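Local coordinates for protein tRNA-splicing endonuclease (Sulfolobus tokodaii, PDB 2CV8) that probably excises introns from precursor tRNA, cutting at both splice sites to leave ends with a 2',3'-cyclic phosphate and a 5'-hydroxyl, at residues Arg19-Met24 / Gly60-Val65; Leu48-Gly53 / Tyr77-Thr82; Arg88-Val93 / Gly111-Val116; Ile131-Asn136 / Leu145-Val150. All coordinates share one frame; numbering follows the deposited sequence.

Interaction 1: residues Arg19-Met24 / Gly60-Val65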
loop_
_atom_site.group_PDB
_atom_site.type_symbol
_atom_site.label_atom_id
_atom_site.label_comp_id
_atom_site.label_asym_id
_atom_site.label_seq_id
_atom_site.Cartn_x
_atom_site.Cartn_y
_atom_site.Cartn_z
ATOM N N ARG B 19 33.174 -15.915 -6.832
ATOM C CA ARG B 19 33.383 -15.570 -5.426
ATOM C C ARG B 19 33.669 -14.090 -5.191
ATOM O O ARG B 19 33.330 -13.556 -4.135
ATOM C CB ARG B 19 34.531 -16.398 -4.842
ATOM C CG ARG B 19 34.185 -17.856 -4.634
ATOM C CD ARG B 19 35.378 -18.640 -4.138
ATOM N NE ARG B 19 35.016 -20.011 -3.788
ATOM C CZ ARG B 19 35.887 -20.926 -3.375
ATOM N NH1 ARG B 19 37.171 -20.616 -3.265
ATOM N NH2 ARG B 19 35.469 -22.147 -3.059
ATOM N N LEU B 20 34.307 -13.437 -6.161
ATOM C CA LEU B 20 34.623 -12.017 -6.036
ATOM C C LEU B 20 33.364 -11.171 -6.213
ATOM O O LEU B 20 33.063 -10.304 -5.388
ATOM C CB LEU B 20 35.677 -11.611 -7.068
ATOM C CG LEU B 20 37.021 -12.335 -6.955
ATOM C CD1 LEU B 20 37.989 -11.775 -7.980
ATOM C CD2 LEU B 20 37.584 -12.173 -5.549
ATOM N N ILE B 21 32.631 -11.437 -7.290
ATOM C CA ILE B 21 31.396 -10.722 -7.580
ATOM C C ILE B 21 30.409 -10.873 -6.417
ATOM O O ILE B 21 29.648 -9.956 -6.102
ATOM C CB ILE B 21 30.745 -11.261 -8.875
ATOM C CG1 ILE B 21 31.697 -11.044 -10.062
ATOM C CG2 ILE B 21 29.418 -10.560 -9.127
ATOM C CD1 ILE B 21 31.268 -11.697 -11.359
ATOM N N TYR B 22 30.433 -12.034 -5.775
ATOM C CA TYR B 22 29.539 -12.300 -4.663
ATOM C C TYR B 22 30.036 -11.571 -3.430
ATOM O O TYR B 22 29.248 -11.037 -2.655
ATOM C CB TYR B 22 29.475 -13.800 -4.383
ATOM C CG TYR B 22 28.422 -14.174 -3.372
ATOM C CD1 TYR B 22 27.064 -14.142 -3.701
ATOM C CD2 TYR B 22 28.778 -14.539 -2.076
ATOM C CE1 TYR B 22 26.086 -14.469 -2.764
ATOM C CE2 TYR B 22 27.806 -14.863 -1.128
ATOM C CZ TYR B 22 26.465 -14.829 -1.479
ATOM O OH TYR B 22 25.517 -15.170 -0.542
ATOM N N LYS B 23 31.351 -11.557 -3.242
ATOM C CA LYS B 23 31.925 -10.872 -2.092
ATOM C C LYS B 23 31.594 -9.384 -2.156
ATOM O O LYS B 23 31.244 -8.781 -1.141
ATOM C CB LYS B 23 33.447 -11.063 -2.046
ATOM C CG LYS B 23 33.903 -12.178 -1.113
ATOM C CD LYS B 23 35.415 -12.200 -0.947
ATOM C CE LYS B 23 35.834 -13.170 0.148
ATOM N NZ LYS B 23 35.403 -14.573 -0.123
HETATM N N MSE B 24 31.700 -8.810 -3.354
HETATM C CA MSE B 24 31.415 -7.394 -3.567
HETATM C C MSE B 24 30.241 -6.909 -2.714
HETATM O O MSE B 24 30.337 -5.889 -2.031
HETATM C CB MSE B 24 31.109 -7.126 -5.048
HETATM C CG MSE B 24 32.301 -7.242 -5.992
HETATM SE SE MSE B 24 31.835 -6.839 -7.851
HETATM C CE MSE B 24 31.146 -5.054 -7.539
ATOM N N GLY B 60 30.606 -0.726 -13.992
ATOM C CA GLY B 60 31.924 -1.011 -14.532
ATOM C C GLY B 60 32.610 -2.177 -13.852
ATOM O O GLY B 60 33.782 -2.452 -14.104
ATOM N N LYS B 61 31.882 -2.864 -12.981
ATOM C CA LYS B 61 32.438 -4.005 -12.276
ATOM C C LYS B 61 32.241 -5.319 -13.031
ATOM O O LYS B 61 32.615 -6.381 -12.543
ATOM C CB LYS B 61 31.804 -4.121 -10.888
ATOM C CG LYS B 61 32.438 -3.240 -9.820
ATOM C CD LYS B 61 32.015 -1.795 -9.929
ATOM C CE LYS B 61 32.497 -1.000 -8.717
ATOM N NZ LYS B 61 31.944 0.387 -8.679
ATOM N N LEU B 62 31.678 -5.250 -14.232
ATOM C CA LEU B 62 31.405 -6.465 -14.993
ATOM C C LEU B 62 31.192 -6.270 -16.484
ATOM O O LEU B 62 30.542 -5.314 -16.919
ATOM C CB LEU B 62 30.170 -7.142 -14.411
ATOM C CG LEU B 62 29.563 -8.332 -15.142
ATOM C CD1 LEU B 62 30.522 -9.497 -15.121
ATOM C CD2 LEU B 62 28.270 -8.715 -14.460
ATOM N N GLU B 63 31.737 -7.198 -17.261
ATOM C CA GLU B 63 31.603 -7.184 -18.713
ATOM C C GLU B 63 30.717 -8.361 -19.071
ATOM O O GLU B 63 30.801 -9.415 -18.447
ATOM C CB GLU B 63 32.968 -7.349 -19.376
ATOM C CG GLU B 63 33.702 -6.048 -19.598
ATOM C CD GLU B 63 33.169 -5.287 -20.795
ATOM O OE1 GLU B 63 31.938 -5.116 -20.898
ATOM O OE2 GLU B 63 33.984 -4.856 -21.634
ATOM N N ILE B 64 29.861 -8.191 -20.067
ATOM C CA ILE B 64 28.983 -9.279 -20.451
ATOM C C ILE B 64 29.073 -9.632 -21.921
ATOM O O ILE B 64 29.207 -8.763 -22.781
ATOM C CB ILE B 64 27.534 -8.966 -20.039
ATOM C CG1 ILE B 64 27.393 -9.224 -18.533
ATOM C CG2 ILE B 64 26.551 -9.821 -20.826
ATOM C CD1 ILE B 64 26.251 -8.498 -17.897
ATOM N N VAL B 65 29.014 -10.931 -22.194
ATOM C CA VAL B 65 29.117 -11.445 -23.549
ATOM C C VAL B 65 28.020 -12.438 -23.852
ATOM O O VAL B 65 27.601 -13.196 -22.977
ATOM C CB VAL B 65 30.473 -12.147 -23.762
ATOM C CG1 VAL B 65 30.476 -12.905 -25.077
ATOM C CG2 VAL B 65 31.582 -11.120 -23.746
#
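No ring or other flat group takes part where Ile21 meets Leu62 and Met24 meets Lys61; the contact is made by flexible aliphatic chains. It belongs to the N-terminal alpha/beta domain, where helix 15-25 faces the turn between helix 50-58 and strand 63-66. The helix ends there in a Schellman motif: Gly60, at a positive phi of 70°, leaves the helical path, and glycine takes this conformation easily. Ile21 and Leu62 form the buried half. Each is a branched hydrocarbon suited to a place without polar partners, and both also rest on Leu56 of helix 50-58, which joins helix and turn in one core. The other half lies at the surface. Met24, present as selenomethionine, bends at chi3 (57°) and brings its SE within 4.1 Å of Lys61 CB. The closer carbon approaches of this pair are doubtful in the model. Lysine suits this exposed place because its methylenes can pack while the ammonium group leads away, with a weak hydrogen bond to Lys59 O. On the buried side, Ile21 CG1 stands beside the backbone N (chi1 -61°) and its chain runs on extended, bringing CD1 to 4.4 Å from Leu62 CD1.

Interaction 2: residues Leu48-Gly53 / Tyr77-Thr82; sequences LSLIEG and YQIGVT
Helix-to-helix packing over a glycine joins Leu50, in the first turn of helix 50-58, to Ile79 and Gly80 of helix 73-83. The backbones approach closely here, with Leu50 CA and Gly80 CA 6.1 Å apart. One methyl group carries the contact. Leu50 CD1 comes to 3.9 Å from Gly80 CA, resting on bare backbone, and lies 4.1 Å from Ile79 CG2. The Leu50 and Ile79 side chains cross at about a right angle, so they meet over a small area. Leu50 holds CG beside its backbone N (chi1 -85°) and continues extended through chi2, which carries the methyl across to the second helix. Ile79 offers its shorter branch, CG2. Glycine suits position 80 because a beta carbon there would point towards Leu50 and be crowded by Tyr77 O of its own helix; without it Leu50 CD1 can rest on the CA. Around this point Leu50 also packs on Leu76 and Ile84, and both Leu50 and Ile79 reach Leu5 of strand 2-6.

The helix that carries Leu50 starts in a capping box. Ser49 is the N-cap, its OG accepting a weak bond from Glu52 N at 3.4 Å, while Glu52 OE1 accepts a weak one in return from Ser49 N. These partners occupy backbone N-H groups at the start of the helix. The contact itself is wholly apolar: its attraction comes from van der Waals contact and the burial of hydrocarbon, and it is specified by shape, a methyl set against a glycine, rather than by directional bonds.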
loop_
_atom_site.group_PDB
_atom_site.type_symbol
_atom_site.label_atom_id
_atom_site.label_comp_id
_atom_site.label_asym_id
_atom_site.label_seq_id
_atom_site.Cartn_x
_atom_site.Cartn_y
_atom_site.Cartn_z
ATOM N N LEU B 48 23.679 -14.657 -12.074
ATOM C CA LEU B 48 23.160 -13.308 -11.900
ATOM C C LEU B 48 21.941 -13.082 -12.765
ATOM O O LEU B 48 21.872 -13.559 -13.890
ATOM C CB LEU B 48 24.219 -12.266 -12.281
ATOM C CG LEU B 48 25.481 -12.094 -11.429
ATOM C CD1 LEU B 48 26.369 -11.020 -12.074
ATOM C CD2 LEU B 48 25.105 -11.706 -9.985
ATOM N N SER B 49 20.980 -12.338 -12.233
ATOM C CA SER B 49 19.771 -12.016 -12.969
ATOM C C SER B 49 20.096 -10.807 -13.837
ATOM O O SER B 49 21.071 -10.096 -13.568
ATOM C CB SER B 49 18.648 -11.664 -12.001
ATOM O OG SER B 49 18.965 -10.519 -11.231
ATOM N N LEU B 50 19.301 -10.573 -14.879
ATOM C CA LEU B 50 19.552 -9.425 -15.739
ATOM C C LEU B 50 19.602 -8.129 -14.937
ATOM O O LEU B 50 20.441 -7.267 -15.199
ATOM C CB LEU B 50 18.491 -9.329 -16.833
ATOM C CG LEU B 50 18.820 -10.189 -18.054
ATOM C CD1 LEU B 50 17.631 -10.254 -19.002
ATOM C CD2 LEU B 50 20.050 -9.606 -18.743
ATOM N N ILE B 51 18.717 -7.996 -13.951
ATOM C CA ILE B 51 18.698 -6.795 -13.123
ATOM C C ILE B 51 20.057 -6.590 -12.447
ATOM O O ILE B 51 20.589 -5.483 -12.444
ATOM C CB ILE B 51 17.574 -6.871 -12.069
ATOM C CG1 ILE B 51 16.224 -6.716 -12.761
ATOM C CG2 ILE B 51 17.719 -5.773 -11.045
ATOM C CD1 ILE B 51 15.053 -6.798 -11.817
ATOM N N GLU B 52 20.618 -7.655 -11.885
ATOM C CA GLU B 52 21.920 -7.573 -11.238
ATOM C C GLU B 52 23.032 -7.324 -12.268
ATOM O O GLU B 52 23.899 -6.461 -12.083
ATOM C CB GLU B 52 22.226 -8.871 -10.495
ATOM C CG GLU B 52 21.321 -9.138 -9.330
ATOM C CD GLU B 52 21.762 -10.340 -8.536
ATOM O OE1 GLU B 52 21.762 -11.454 -9.097
ATOM O OE2 GLU B 52 22.115 -10.171 -7.352
ATOM N N GLY B 53 23.008 -8.099 -13.350
ATOM C CA GLY B 53 24.016 -7.947 -14.382
ATOM C C GLY B 53 24.062 -6.556 -14.992
ATOM O O GLY B 53 25.139 -5.984 -15.183
ATOM N N TYR B 77 20.243 -3.519 -21.082
ATOM C CA TYR B 77 19.027 -2.926 -20.543
ATOM C C TYR B 77 17.864 -3.276 -21.472
ATOM O O TYR B 77 16.821 -3.760 -21.033
ATOM C CB TYR B 77 19.155 -1.406 -20.449
ATOM C CG TYR B 77 18.013 -0.752 -19.703
ATOM C CD1 TYR B 77 18.054 -0.599 -18.319
ATOM C CD2 TYR B 77 16.879 -0.310 -20.380
ATOM C CE1 TYR B 77 16.992 -0.022 -17.631
ATOM C CE2 TYR B 77 15.810 0.265 -19.702
ATOM C CZ TYR B 77 15.871 0.407 -18.329
ATOM O OH TYR B 77 14.801 0.958 -17.654
ATOM N N GLN B 78 18.052 -3.035 -22.763
ATOM C CA GLN B 78 17.013 -3.331 -23.731
ATOM C C GLN B 78 16.587 -4.793 -23.666
ATOM O O GLN B 78 15.398 -5.102 -23.785
ATOM C CB GLN B 78 17.479 -2.988 -25.145
ATOM C CG GLN B 78 16.433 -3.321 -26.199
ATOM C CD GLN B 78 15.088 -2.651 -25.935
ATOM O OE1 GLN B 78 14.034 -3.222 -26.221
ATOM N NE2 GLN B 78 15.123 -1.435 -25.401
ATOM N N ILE B 79 17.547 -5.692 -23.477
ATOM C CA ILE B 79 17.225 -7.115 -23.387
ATOM C C ILE B 79 16.367 -7.361 -22.157
ATOM O O ILE B 79 15.428 -8.157 -22.200
ATOM C CB ILE B 79 18.488 -7.987 -23.287
ATOM C CG1 ILE B 79 19.277 -7.896 -24.589
ATOM C CG2 ILE B 79 18.108 -9.434 -23.005
ATOM C CD1 ILE B 79 20.560 -8.675 -24.565
ATOM N N GLY B 80 16.694 -6.672 -21.068
ATOM C CA GLY B 80 15.929 -6.815 -19.846
ATOM C C GLY B 80 14.480 -6.443 -20.103
ATOM O O GLY B 80 13.560 -7.148 -19.677
ATOM N N VAL B 81 14.275 -5.336 -20.809
ATOM C CA VAL B 81 12.930 -4.875 -21.127
ATOM C C VAL B 81 12.157 -5.949 -21.872
ATOM O O VAL B 81 10.992 -6.196 -21.570
ATOM C CB VAL B 81 12.952 -3.612 -22.000
ATOM C CG1 VAL B 81 11.536 -3.235 -22.386
ATOM C CG2 VAL B 81 13.619 -2.469 -21.248
ATOM N N THR B 82 12.811 -6.581 -22.842
ATOM C CA THR B 82 12.189 -7.638 -23.638
ATOM C C THR B 82 11.945 -8.948 -22.867
ATOM O O THR B 82 10.854 -9.531 -22.928
ATOM C CB THR B 82 13.045 -7.975 -24.882
ATOM O OG1 THR B 82 13.157 -6.819 -25.717
ATOM C CG2 THR B 82 12.401 -9.081 -25.685
#

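Interaction 3: residues Arg88-Val93 / Gly111-Val116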
loop_
_atom_site.group_PDB
_atom_site.type_symbol
_atom_site.label_atom_id
_atom_site.label_comp_id
_atom_site.label_asym_id
_atom_site.label_seq_id
_atom_site.Cartn_x
_atom_site.Cartn_y
_atom_site.Cartn_z
ATOM N N ARG B 88 11.699 -2.310 -16.222
ATOM C CA ARG B 88 11.951 -0.895 -15.978
ATOM C C ARG B 88 11.734 -0.483 -14.527
ATOM O O ARG B 88 12.615 0.138 -13.917
ATOM C CB ARG B 88 11.083 -0.010 -16.879
ATOM C CG ARG B 88 11.512 0.027 -18.333
ATOM C CD ARG B 88 11.016 1.302 -19.004
ATOM N NE ARG B 88 11.339 1.328 -20.426
ATOM C CZ ARG B 88 10.680 0.643 -21.356
ATOM N NH1 ARG B 88 9.650 -0.121 -21.012
ATOM N NH2 ARG B 88 11.056 0.715 -22.626
ATOM N N ILE B 89 10.583 -0.824 -13.958
ATOM C CA ILE B 89 10.341 -0.416 -12.589
ATOM C C ILE B 89 11.181 -1.213 -11.620
ATOM O O ILE B 89 11.595 -0.680 -10.582
ATOM C CB ILE B 89 8.851 -0.520 -12.202
ATOM C CG1 ILE B 89 8.372 -1.960 -12.276
ATOM C CG2 ILE B 89 8.030 0.338 -13.125
ATOM C CD1 ILE B 89 6.976 -2.145 -11.719
ATOM N N LEU B 90 11.448 -2.478 -11.959
ATOM C CA LEU B 90 12.259 -3.342 -11.097
ATOM C C LEU B 90 13.721 -2.908 -11.049
ATOM O O LEU B 90 14.343 -2.918 -9.988
ATOM C CB LEU B 90 12.180 -4.799 -11.554
ATOM C CG LEU B 90 10.865 -5.532 -11.267
ATOM C CD1 LEU B 90 10.909 -6.895 -11.893
ATOM C CD2 LEU B 90 10.620 -5.628 -9.772
ATOM N N TYR B 91 14.272 -2.527 -12.196
ATOM C CA TYR B 91 15.656 -2.084 -12.225
ATOM C C TYR B 91 15.774 -0.718 -11.546
ATOM O O TYR B 91 16.773 -0.416 -10.891
ATOM C CB TYR B 91 16.188 -1.994 -13.661
ATOM C CG TYR B 91 17.610 -1.480 -13.705
ATOM C CD1 TYR B 91 18.685 -2.303 -13.349
ATOM C CD2 TYR B 91 17.880 -0.142 -14.008
ATOM C CE1 TYR B 91 19.992 -1.803 -13.289
ATOM C CE2 TYR B 91 19.174 0.364 -13.944
ATOM C CZ TYR B 91 20.227 -0.471 -13.586
ATOM O OH TYR B 91 21.505 0.037 -13.524
ATOM N N SER B 92 14.751 0.110 -11.702
ATOM C CA SER B 92 14.768 1.432 -11.089
ATOM C C SER B 92 14.880 1.339 -9.577
ATOM O O SER B 92 15.672 2.066 -8.973
ATOM C CB SER B 92 13.515 2.225 -11.477
ATOM O OG SER B 92 13.544 2.555 -12.858
ATOM N N VAL B 93 14.103 0.445 -8.965
ATOM C CA VAL B 93 14.174 0.293 -7.514
ATOM C C VAL B 93 15.461 -0.449 -7.136
ATOM O O VAL B 93 16.133 -0.083 -6.166
ATOM C CB VAL B 93 12.962 -0.494 -6.925
ATOM C CG1 VAL B 93 13.061 -0.531 -5.399
ATOM C CG2 VAL B 93 11.653 0.156 -7.322
ATOM N N GLY B 111 7.246 -13.304 -1.148
ATOM C CA GLY B 111 6.124 -12.739 -1.879
ATOM C C GLY B 111 6.274 -11.249 -2.124
ATOM O O GLY B 111 5.348 -10.467 -1.909
ATOM N N ALA B 112 7.460 -10.858 -2.571
ATOM C CA ALA B 112 7.766 -9.470 -2.868
ATOM C C ALA B 112 8.861 -9.472 -3.924
ATOM O O ALA B 112 9.402 -10.528 -4.258
ATOM C CB ALA B 112 8.248 -8.761 -1.617
ATOM N N ASP B 113 9.188 -8.299 -4.454
ATOM C CA ASP B 113 10.224 -8.207 -5.470
ATOM C C ASP B 113 11.611 -8.289 -4.861
ATOM O O ASP B 113 12.455 -9.050 -5.325
ATOM C CB ASP B 113 10.091 -6.905 -6.255
ATOM C CG ASP B 113 8.821 -6.850 -7.074
ATOM O OD1 ASP B 113 8.551 -7.833 -7.809
ATOM O OD2 ASP B 113 8.100 -5.825 -6.985
ATOM N N PHE B 114 11.845 -7.520 -3.809
ATOM C CA PHE B 114 13.159 -7.519 -3.190
ATOM C C PHE B 114 13.175 -7.720 -1.687
ATOM O O PHE B 114 12.184 -7.476 -0.996
ATOM C CB PHE B 114 13.869 -6.199 -3.501
ATOM C CG PHE B 114 13.898 -5.855 -4.956
ATOM C CD1 PHE B 114 13.261 -4.702 -5.421
ATOM C CD2 PHE B 114 14.573 -6.674 -5.869
ATOM C CE1 PHE B 114 13.293 -4.361 -6.784
ATOM C CE2 PHE B 114 14.616 -6.347 -7.229
ATOM C CZ PHE B 114 13.975 -5.191 -7.687
ATOM N N ALA B 115 14.327 -8.178 -1.200
ATOM C CA ALA B 115 14.578 -8.369 0.224
ATOM C C ALA B 115 15.777 -7.453 0.471
ATOM O O ALA B 115 16.917 -7.819 0.211
ATOM C CB ALA B 115 14.936 -9.796 0.515
ATOM N N VAL B 116 15.504 -6.246 0.949
ATOM C CA VAL B 116 16.547 -5.266 1.190
ATOM C C VAL B 116 17.160 -5.380 2.583
ATOM O O VAL B 116 16.445 -5.492 3.580
ATOM C CB VAL B 116 15.992 -3.849 0.984
ATOM C CG1 VAL B 116 17.106 -2.846 0.997
ATOM C CG2 VAL B 116 15.239 -3.781 -0.332
#
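Apolar packing comes first: Phe114 meets Leu90 and Val93 of helix 87-99. Phe114 CZ lies 4.0 Å from Leu90 CD2, and Val93 CB approaches CE1 obliquely at 3.9 Å. Phe114 CG stands beside the backbone N (chi1 -52°), which sends the ring towards the helix. Leu90 O lies at the edge of the ring, near its plane. An alanine at Phe114 is likely to leave Leu90 and Val93 without their apolar partner and open a gap between helix and strand.

The polar residue of the contact is Asp113. Leu90 CD2 sits 3.5 Å from Asp113 CG, a methyl lying against the carboxylate, while OD2 makes a salt bridge with Arg86 and also bonds to Ala132 N. Asp113 CB lies above one face of the Phe114 ring, towards its rim. On the helix, Ser92 OG gives a 2.8 Å hydrogen bond to Arg88 O, which also accepts from Ser92 N on the opposite face of the carbonyl.

Asp113 and Phe114 together face Val130 in a classic beta bulge, which lets consecutive side chains both reach the helix. A helix laid on the mixed sheet in this way belongs to the alpha/beta catalytic domain, and Phe114 lies about 8 Å, side chain to side chain, from Tyr117, a predicted active-site residue.

Interaction 4: residues Ile131-Asn136 / Leu145-Val150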
loop_
_atom_site.group_PDB
_atom_site.type_symbol
_atom_site.label_atom_id
_atom_site.label_comp_id
_atom_site.label_asym_id
_atom_site.label_seq_id
_atom_site.Cartn_x
_atom_site.Cartn_y
_atom_site.Cartn_z
ATOM N N ILE B 131 8.240 -3.950 -2.885
ATOM C CA ILE B 131 7.508 -4.310 -4.084
ATOM C C ILE B 131 7.529 -3.088 -4.976
ATOM O O ILE B 131 6.986 -2.044 -4.613
ATOM C CB ILE B 131 6.061 -4.693 -3.758
ATOM C CG1 ILE B 131 6.027 -6.134 -3.223
ATOM C CG2 ILE B 131 5.189 -4.503 -4.984
ATOM C CD1 ILE B 131 4.701 -6.561 -2.687
ATOM N N ALA B 132 8.180 -3.215 -6.131
ATOM C CA ALA B 132 8.283 -2.110 -7.075
ATOM C C ALA B 132 6.973 -1.894 -7.830
ATOM O O ALA B 132 6.296 -2.849 -8.218
ATOM C CB ALA B 132 9.416 -2.369 -8.054
ATOM N N LEU B 133 6.628 -0.628 -8.039
ATOM C CA LEU B 133 5.402 -0.289 -8.729
ATOM C C LEU B 133 5.546 0.905 -9.656
ATOM O O LEU B 133 6.383 1.785 -9.449
ATOM C CB LEU B 133 4.300 -0.010 -7.706
ATOM C CG LEU B 133 3.034 -0.842 -7.864
ATOM C CD1 LEU B 133 3.376 -2.333 -7.995
ATOM C CD2 LEU B 133 2.140 -0.587 -6.679
ATOM N N ASP B 134 4.713 0.906 -10.688
ATOM C CA ASP B 134 4.671 1.968 -11.675
ATOM C C ASP B 134 3.622 2.921 -11.102
ATOM O O ASP B 134 2.471 2.546 -10.892
ATOM C CB ASP B 134 4.279 1.349 -13.018
ATOM C CG ASP B 134 3.852 2.368 -14.049
ATOM O OD1 ASP B 134 4.204 3.566 -13.938
ATOM O OD2 ASP B 134 3.159 1.945 -14.997
ATOM N N GLU B 135 4.062 4.126 -10.746
ATOM C CA GLU B 135 3.181 5.111 -10.129
ATOM C C GLU B 135 1.786 5.176 -10.733
ATOM O O GLU B 135 0.801 5.389 -10.020
ATOM C CB GLU B 135 3.819 6.502 -10.172
ATOM C CG GLU B 135 4.046 7.052 -11.576
ATOM C CD GLU B 135 4.731 8.414 -11.576
ATOM O OE1 GLU B 135 5.039 8.923 -12.676
ATOM O OE2 GLU B 135 4.960 8.974 -10.479
ATOM N N ASN B 136 1.695 4.965 -12.040
ATOM C CA ASN B 136 0.413 5.049 -12.720
ATOM C C ASN B 136 -0.407 3.772 -12.726
ATOM O O ASN B 136 -1.638 3.825 -12.720
ATOM C CB ASN B 136 0.653 5.541 -14.139
ATOM C CG ASN B 136 1.631 6.689 -14.176
ATOM O OD1 ASN B 136 1.391 7.738 -13.564
ATOM N ND2 ASN B 136 2.756 6.494 -14.871
ATOM N N LEU B 145 -5.065 -6.109 -1.064
ATOM C CA LEU B 145 -5.309 -7.027 0.040
ATOM C C LEU B 145 -4.227 -8.114 0.011
ATOM O O LEU B 145 -3.808 -8.602 1.051
ATOM C CB LEU B 145 -6.700 -7.648 -0.082
ATOM C CG LEU B 145 -7.876 -6.701 0.193
ATOM C CD1 LEU B 145 -9.197 -7.382 -0.129
ATOM C CD2 LEU B 145 -7.856 -6.277 1.644
ATOM N N GLY B 146 -3.772 -8.478 -1.185
ATOM C CA GLY B 146 -2.733 -9.485 -1.310
ATOM C C GLY B 146 -1.424 -8.941 -0.765
ATOM O O GLY B 146 -0.575 -9.695 -0.286
ATOM N N PHE B 147 -1.261 -7.622 -0.860
ATOM C CA PHE B 147 -0.076 -6.936 -0.356
ATOM C C PHE B 147 -0.029 -7.153 1.151
ATOM O O PHE B 147 0.850 -7.850 1.656
ATOM C CB PHE B 147 -0.166 -5.428 -0.634
ATOM C CG PHE B 147 0.236 -5.016 -2.037
ATOM C CD1 PHE B 147 -0.067 -3.734 -2.501
ATOM C CD2 PHE B 147 0.948 -5.881 -2.874
ATOM C CE1 PHE B 147 0.332 -3.317 -3.770
ATOM C CE2 PHE B 147 1.357 -5.470 -4.157
ATOM C CZ PHE B 147 1.046 -4.183 -4.601
ATOM N N GLY B 148 -0.993 -6.557 1.856
ATOM C CA GLY B 148 -1.074 -6.670 3.306
ATOM C C GLY B 148 -1.161 -8.085 3.855
ATOM O O GLY B 148 -1.319 -8.288 5.059
ATOM N N ARG B 149 -1.054 -9.061 2.959
ATOM C CA ARG B 149 -1.112 -10.480 3.293
ATOM C C ARG B 149 0.322 -10.985 3.390
ATOM O O ARG B 149 0.667 -11.737 4.299
ATOM C CB ARG B 149 -1.859 -11.228 2.181
ATOM C CG ARG B 149 -2.060 -12.726 2.380
ATOM C CD ARG B 149 -2.787 -13.309 1.176
ATOM N NE ARG B 149 -4.015 -12.572 0.874
ATOM C CZ ARG B 149 -4.536 -12.442 -0.345
ATOM N NH1 ARG B 149 -3.937 -13.001 -1.393
ATOM N NH2 ARG B 149 -5.653 -11.745 -0.520
ATOM N N VAL B 150 1.153 -10.567 2.438
ATOM C CA VAL B 150 2.551 -10.971 2.433
ATOM C C VAL B 150 3.238 -10.242 3.581
ATOM O O VAL B 150 4.216 -10.731 4.150
ATOM C CB VAL B 150 3.277 -10.597 1.098
ATOM C CG1 VAL B 150 2.493 -11.121 -0.104
ATOM C CG2 VAL B 150 3.480 -9.096 1.010
#
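This is helix-on-sheet packing within a beta-alpha-beta crossover of the catalytic domain: Phe147 of helix 141-151 lies against Ile131 and Leu133 of strand 128-134. The chain leaves this strand, passes through the short strand 138-140 and the helix, and returns as strand 157-163, the parallel neighbour of the first. Phenylalanine suits the helix position because its ring is long enough to span the gap to the sheet, where Ile131 CA and Phe147 CA stay 8.8 Å apart. Branched residues suit the strand, since Ile131 and Leu133, two apart, both point towards the helix. Ala132 between them packs on Leu90 and Val93 of helix 87-99, where a small side chain lets a second helix come close.

Phe147 CG stands beside its backbone N (chi1 -82°), and the ring then meets Ile131 obliquely. Two branches of the isoleucine touch it: Ile131 CD1 lies 3.8 Å from Phe147 CE2, and CG2 is 4.0 Å from the same atom. An alanine in place of Ile131 would probably leave this side of the phenyl ring without support and free it to shift. Leu158 of strand 157-163 packs beside Ile131, and Ile139 beside both Leu133 and Phe147.

At the end of the strand and in the turn after it the chain meets the second subunit: Asp134 O bonds to Ser141 of that subunit and Asn136 O to its Ser140. Within the chain the turn has a weak bond from Asn136 N to Asp134 OD1. Leu133 takes the ring from its edge, with CD2 near the ring plane, 4.3 Å from Phe147 CZ.

How the interactions relate
The four contacts run in a row from the N-terminal to the catalytic domain, with interactions 1 and 4 about 31 Å apart between centres, on opposite sides of the chain's centre. Interactions 1 and 2 alternate along the sequence and share one core, Leu62 CD2 lying 3.8 Å from Leu48 CD1. Interactions 3 and 4 follow in series. Helices 50-58, 73-83 and 87-99 bridge the middle, Ile51 of interaction 2 packing on Leu90 of interaction 3, with centres about 13 Å apart. Interactions 3 and 4, about 11 Å apart, share the second sheet through neighbouring strands 114-117 and 128-134. Continuous packing thus joins both sheets into one subunit, with the subunit interface beside interaction 4.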